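Local structure of ribonucleoside triphosphate reductase (Lactobacillus leichmannii, 1L1L) at residues E46-T51 / K87-L92. The protein probably reduces ribonucleoside triphosphates to their 2'-deoxy forms as a monomeric, allosterically regulated class II reductase that depends on coenzyme B12. Numbering follows the deposited sequence.
Sequences ENWDET and KLIYGL
Trp-48, in the first turn of helix 48-60, reaches across to the C-terminal end of helix 72-90 and gives its indole N-H to a backbone carbonyl: NE1 donates to Tyr-90 O over 2.8 Å, nearly straight at 163° and close to the plane of the indole. With CG anti to the backbone N (chi1 -177°), the ring extends from its own helix towards the other. Packing is tight around this bond. Ile-89 O sits at the ring edge, 3.5 Å from Trp-48 CZ2, and Leu-92 CD2 comes obliquely to Trp-48 CZ2, also at 3.5 Å, while Trp-48 CD1 lies 3.6 Å from Tyr-90 CE1. The five-membered ring and the phenol are near-parallel, planes 19° apart, but slid so far that they barely overlap. Around the same indole, Tyr-31 meets it edge-to-face and Trp-23 at a steep tilt. The looser side belongs to partly exposed Asp-49: its CB touches Tyr-90 CE1 at 3.7 Å, whereas its carboxylate turns away, towards a long, weak ion pair with Lys-16. Leu-92, at positive phi, closes the Schellman motif that ends helix 72-90. The contact thus illustrates how a buried indole N-H can be satisfied by a helix-end carbonyl.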
loop_
_atom_site.group_PDB
_atom_site.type_symbol
_atom_site.label_atom_id
_atom_site.label_comp_id
_atom_site.label_asym_id
_atom_site.label_seq_id
_atom_site.Cartn_x
_atom_site.Cartn_y
_atom_site.Cartn_z
ATOM N N GLU A 46 -23.013 2.378 5.928
ATOM C CA GLU A 46 -23.398 1.391 4.922
ATOM C C GLU A 46 -23.446 -0.051 5.420
ATOM O O GLU A 46 -22.857 -0.402 6.451
ATOM C CB GLU A 46 -22.414 1.430 3.752
ATOM C CG GLU A 46 -22.428 2.683 2.893
ATOM C CD GLU A 46 -21.340 2.626 1.837
ATOM O OE1 GLU A 46 -21.424 3.352 0.825
ATOM O OE2 GLU A 46 -20.384 1.847 2.035
ATOM N N ASN A 47 -24.164 -0.885 4.670
ATOM C CA ASN A 47 -24.250 -2.316 4.950
ATOM C C ASN A 47 -23.395 -2.907 3.832
ATOM O O ASN A 47 -23.140 -2.227 2.838
ATOM C CB ASN A 47 -25.699 -2.813 4.853
ATOM C CG ASN A 47 -26.586 -2.224 5.938
ATOM O OD1 ASN A 47 -26.249 -2.265 7.126
ATOM N ND2 ASN A 47 -27.727 -1.677 5.538
ATOM N N TRP A 48 -22.945 -4.147 3.983
ATOM C CA TRP A 48 -22.081 -4.773 2.984
ATOM C C TRP A 48 -22.633 -4.677 1.556
ATOM O O TRP A 48 -21.986 -4.135 0.653
ATOM C CB TRP A 48 -21.844 -6.238 3.360
ATOM C CG TRP A 48 -20.911 -6.993 2.452
ATOM C CD1 TRP A 48 -21.073 -8.277 2.013
ATOM C CD2 TRP A 48 -19.660 -6.543 1.917
ATOM N NE1 TRP A 48 -20.006 -8.653 1.241
ATOM C CE2 TRP A 48 -19.122 -7.612 1.165
ATOM C CE3 TRP A 48 -18.936 -5.346 2.006
ATOM C CZ2 TRP A 48 -17.893 -7.522 0.502
ATOM C CZ3 TRP A 48 -17.712 -5.255 1.347
ATOM C CH2 TRP A 48 -17.204 -6.338 0.604
ATOM N N ASP A 49 -23.841 -5.191 1.356
ATOM C CA ASP A 49 -24.452 -5.164 0.030
ATOM C C ASP A 49 -24.382 -3.776 -0.614
ATOM O O ASP A 49 -24.142 -3.665 -1.815
ATOM C CB ASP A 49 -25.912 -5.635 0.122
ATOM C CG ASP A 49 -26.806 -4.610 0.768
ATOM O OD1 ASP A 49 -27.236 -3.678 0.061
ATOM O OD2 ASP A 49 -27.067 -4.722 1.986
ATOM N N GLU A 50 -24.569 -2.723 0.183
ATOM C CA GLU A 50 -24.539 -1.352 -0.332
ATOM C C GLU A 50 -23.149 -0.899 -0.747
ATOM O O GLU A 50 -22.981 -0.190 -1.742
ATOM C CB GLU A 50 -25.062 -0.369 0.705
ATOM C CG GLU A 50 -26.480 -0.612 1.177
ATOM C CD GLU A 50 -26.853 0.337 2.291
ATOM O OE1 GLU A 50 -26.216 0.257 3.362
ATOM O OE2 GLU A 50 -27.766 1.171 2.094
ATOM N N THR A 51 -22.150 -1.270 0.045
ATOM C CA THR A 51 -20.790 -0.889 -0.291
ATOM C C THR A 51 -20.396 -1.523 -1.614
ATOM O O THR A 51 -19.916 -0.844 -2.512
ATOM C CB THR A 51 -19.792 -1.343 0.799
ATOM O OG1 THR A 51 -20.087 -0.662 2.024
ATOM C CG2 THR A 51 -18.369 -1.041 0.374
ATOM N N LYS A 87 -21.679 -10.289 -7.610
ATOM C CA LYS A 87 -21.847 -11.587 -6.969
ATOM C C LYS A 87 -20.526 -12.147 -6.438
ATOM O O LYS A 87 -20.490 -12.792 -5.388
ATOM C CB LYS A 87 -22.479 -12.586 -7.949
ATOM C CG LYS A 87 -22.681 -13.970 -7.369
ATOM C CD LYS A 87 -23.427 -14.897 -8.343
ATOM C CE LYS A 87 -23.511 -16.320 -7.792
ATOM N NZ LYS A 87 -24.234 -17.274 -8.697
ATOM N N LEU A 88 -19.451 -11.907 -7.180
ATOM C CA LEU A 88 -18.121 -12.376 -6.809
ATOM C C LEU A 88 -17.582 -11.685 -5.555
ATOM O O LEU A 88 -17.128 -12.346 -4.615
ATOM C CB LEU A 88 -17.147 -12.131 -7.964
ATOM C CG LEU A 88 -15.682 -12.467 -7.691
ATOM C CD1 LEU A 88 -15.521 -13.946 -7.376
ATOM C CD2 LEU A 88 -14.851 -12.079 -8.907
ATOM N N ILE A 89 -17.642 -10.361 -5.561
ATOM C CA ILE A 89 -17.150 -9.552 -4.450
ATOM C C ILE A 89 -18.033 -9.678 -3.220
ATOM O O ILE A 89 -17.533 -9.818 -2.110
ATOM C CB ILE A 89 -17.043 -8.069 -4.857
ATOM C CG1 ILE A 89 -16.066 -7.935 -6.035
ATOM C CG2 ILE A 89 -16.556 -7.225 -3.670
ATOM C CD1 ILE A 89 -16.062 -6.570 -6.670
ATOM N N TYR A 90 -19.350 -9.634 -3.413
ATOM C CA TYR A 90 -20.282 -9.757 -2.289
ATOM C C TYR A 90 -19.994 -11.022 -1.507
ATOM O O TYR A 90 -20.111 -11.042 -0.277
ATOM C CB TYR A 90 -21.735 -9.812 -2.791
ATOM C CG TYR A 90 -22.777 -9.903 -1.693
ATOM C CD1 TYR A 90 -23.111 -8.789 -0.921
ATOM C CD2 TYR A 90 -23.417 -11.112 -1.410
ATOM C CE1 TYR A 90 -24.059 -8.878 0.108
ATOM C CE2 TYR A 90 -24.361 -11.213 -0.384
ATOM C CZ TYR A 90 -24.673 -10.098 0.367
ATOM O OH TYR A 90 -25.585 -10.211 1.393
ATOM N N GLY A 91 -19.647 -12.083 -2.231
ATOM C CA GLY A 91 -19.354 -13.361 -1.614
ATOM C C GLY A 91 -17.955 -13.437 -1.032
ATOM O O GLY A 91 -17.599 -14.419 -0.376
ATOM N N LEU A 92 -17.156 -12.407 -1.294
ATOM C CA LEU A 92 -15.786 -12.330 -0.786
ATOM C C LEU A 92 -14.821 -13.337 -1.398
ATOM O O LEU A 92 -13.783 -13.651 -0.810
ATOM C CB LEU A 92 -15.788 -12.459 0.742
ATOM C CG LEU A 92 -16.368 -11.232 1.455
ATOM C CD1 LEU A 92 -16.476 -11.497 2.953
ATOM C CD2 LEU A 92 -15.476 -10.009 1.188
#